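Local coordinates for protein amidase, hydantoinase/carbamoylase family (Burkholderia ambifaria, PDB 5TP4) that probably hydrolyses N-carbamoyl-L-amino acids as a zinc-dependent amidase of the peptidase M20 family, at residues A82-V87 with D126-I131. Numbering follows the deposited sequence.
Sequences AQAAPV and DKPLEI. With EDO (1,2-ethanediol), chain S.
In Glu130, CG stands anti to the carbonyl carbon (chi1 -73°) and the chain continues extended (chi2 -178°), which carries CD to 3.8 Å from Pro86 CG, the two side chains crossing at a slant; OE2 is 3.7 Å from the same carbon. On the other face of the pairing, Leu129 CG is likewise anti to its carbonyl carbon, and the CD2 branch comes 4.0 Å from Val87 CB. Between these side chains the backbones begin a parallel pairing, and Val87 is gripped from both ends: its N donates to Pro128 O (2.9 Å), while its O accepts from Glu130 N (3.0 Å). The same carbonyl oxygen also receives a CA-H...O contact from Leu129 CA at 3.3 Å. Pro128 O, already bonded to Val87 N, also takes a CA-H...O contact from Pro86 CA at 3.2 Å. The two proline rings meet through Pro86 CB and Pro128 CG, and Ala84 CB reaches Pro128 CD. Beside them the aliphatic part of Lys127 passes over Ala85 O, a buried carbonyl oxygen for which the model offers no partner. Glu130 OE1 takes a hydrogen bond (2.6 Å) from O2 of an ethanediol molecule that probably came from the crystallisation liquor, and OE2 forms a salt bridge with Arg76. The pairing opens a beta-alpha-beta crossover: strand 87-91, helix 105-121 and the parallel neighbour 129-133. Leu129 packs on Leu118 of that helix and, with Val87, against helix 398-416, while Pro128 and Glu130 rest on the antiparallel neighbour, strand 73-77.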
# COMPACT_ATOMS: atom_id res chain seq x y z
N ALA B 82 28.78 -12.02 -51.08
CA ALA B 82 29.09 -10.65 -50.72
C ALA B 82 27.86 -9.75 -50.67
O ALA B 82 27.89 -8.72 -49.99
CB ALA B 82 30.11 -10.05 -51.69
N GLN B 83 26.78 -10.11 -51.37
CA GLN B 83 25.61 -9.24 -51.43
C GLN B 83 24.55 -9.55 -50.39
O GLN B 83 23.66 -8.72 -50.18
CB GLN B 83 24.98 -9.29 -52.84
N ALA B 84 24.61 -10.71 -49.73
CA ALA B 84 23.54 -11.15 -48.84
C ALA B 84 23.48 -10.35 -47.54
O ALA B 84 24.50 -9.96 -46.97
CB ALA B 84 23.70 -12.63 -48.51
N ALA B 85 22.25 -10.12 -47.07
CA ALA B 85 22.05 -9.54 -45.75
C ALA B 85 22.49 -10.52 -44.67
O ALA B 85 22.42 -11.74 -44.87
CB ALA B 85 20.57 -9.19 -45.55
N PRO B 86 22.95 -10.02 -43.53
CA PRO B 86 23.49 -10.89 -42.48
C PRO B 86 22.41 -11.57 -41.66
O PRO B 86 21.27 -11.10 -41.52
CB PRO B 86 24.31 -9.93 -41.62
CG PRO B 86 23.59 -8.61 -41.75
CD PRO B 86 23.09 -8.59 -43.18
N VAL B 87 22.80 -12.70 -41.09
CA VAL B 87 22.11 -13.30 -39.96
C VAL B 87 22.73 -12.69 -38.72
O VAL B 87 23.95 -12.73 -38.54
CB VAL B 87 22.25 -14.83 -39.97
CG1 VAL B 87 21.67 -15.41 -38.65
CG2 VAL B 87 21.60 -15.39 -41.21
N ASP B 126 27.43 -18.88 -45.99
CA ASP B 126 26.98 -18.22 -47.21
C ASP B 126 26.59 -16.78 -46.91
O ASP B 126 27.23 -15.82 -47.37
CB ASP B 126 25.82 -19.01 -47.82
CG ASP B 126 25.36 -18.43 -49.13
OD1 ASP B 126 26.23 -18.11 -49.97
OD2 ASP B 126 24.13 -18.31 -49.32
N LYS B 127 25.53 -16.60 -46.12
CA LYS B 127 25.19 -15.27 -45.66
C LYS B 127 26.18 -14.85 -44.58
O LYS B 127 26.66 -15.69 -43.80
CB LYS B 127 23.79 -15.24 -45.08
CG LYS B 127 22.75 -15.73 -46.03
CD LYS B 127 21.39 -15.32 -45.54
CE LYS B 127 20.45 -15.12 -46.72
NZ LYS B 127 19.98 -16.42 -47.23
N PRO B 128 26.51 -13.57 -44.50
CA PRO B 128 27.38 -13.10 -43.41
C PRO B 128 26.69 -13.23 -42.05
O PRO B 128 25.47 -13.29 -41.94
CB PRO B 128 27.62 -11.64 -43.77
CG PRO B 128 26.40 -11.25 -44.60
CD PRO B 128 26.10 -12.48 -45.41
N LEU B 129 27.52 -13.29 -41.00
CA LEU B 129 27.06 -13.25 -39.62
C LEU B 129 27.45 -11.92 -39.00
O LEU B 129 28.52 -11.37 -39.30
CB LEU B 129 27.68 -14.39 -38.77
CG LEU B 129 27.47 -15.83 -39.22
CD1 LEU B 129 27.90 -16.82 -38.09
CD2 LEU B 129 26.04 -16.03 -39.56
N GLU B 130 26.59 -11.42 -38.11
CA GLU B 130 26.97 -10.27 -37.30
C GLU B 130 26.53 -10.55 -35.88
O GLU B 130 25.50 -11.20 -35.66
CB GLU B 130 26.34 -8.97 -37.82
CG GLU B 130 27.03 -8.50 -39.13
CD GLU B 130 26.48 -7.18 -39.65
OE1 GLU B 130 25.84 -6.46 -38.87
OE2 GLU B 130 26.70 -6.86 -40.84
N ILE B 131 27.32 -10.09 -34.92
CA ILE B 131 26.94 -10.14 -33.52
C ILE B 131 26.70 -8.70 -33.09
O ILE B 131 27.46 -7.80 -33.48
CB ILE B 131 28.04 -10.77 -32.64
CG1 ILE B 131 28.56 -12.07 -33.21
CG2 ILE B 131 27.55 -10.96 -31.22
CD1 ILE B 131 29.90 -12.37 -32.54
C1 EDO S . 22.21 -4.21 -40.47
O1 EDO S . 22.72 -4.37 -41.79
C2 EDO S . 23.08 -4.99 -39.50
O2 EDO S . 24.39 -4.40 -39.51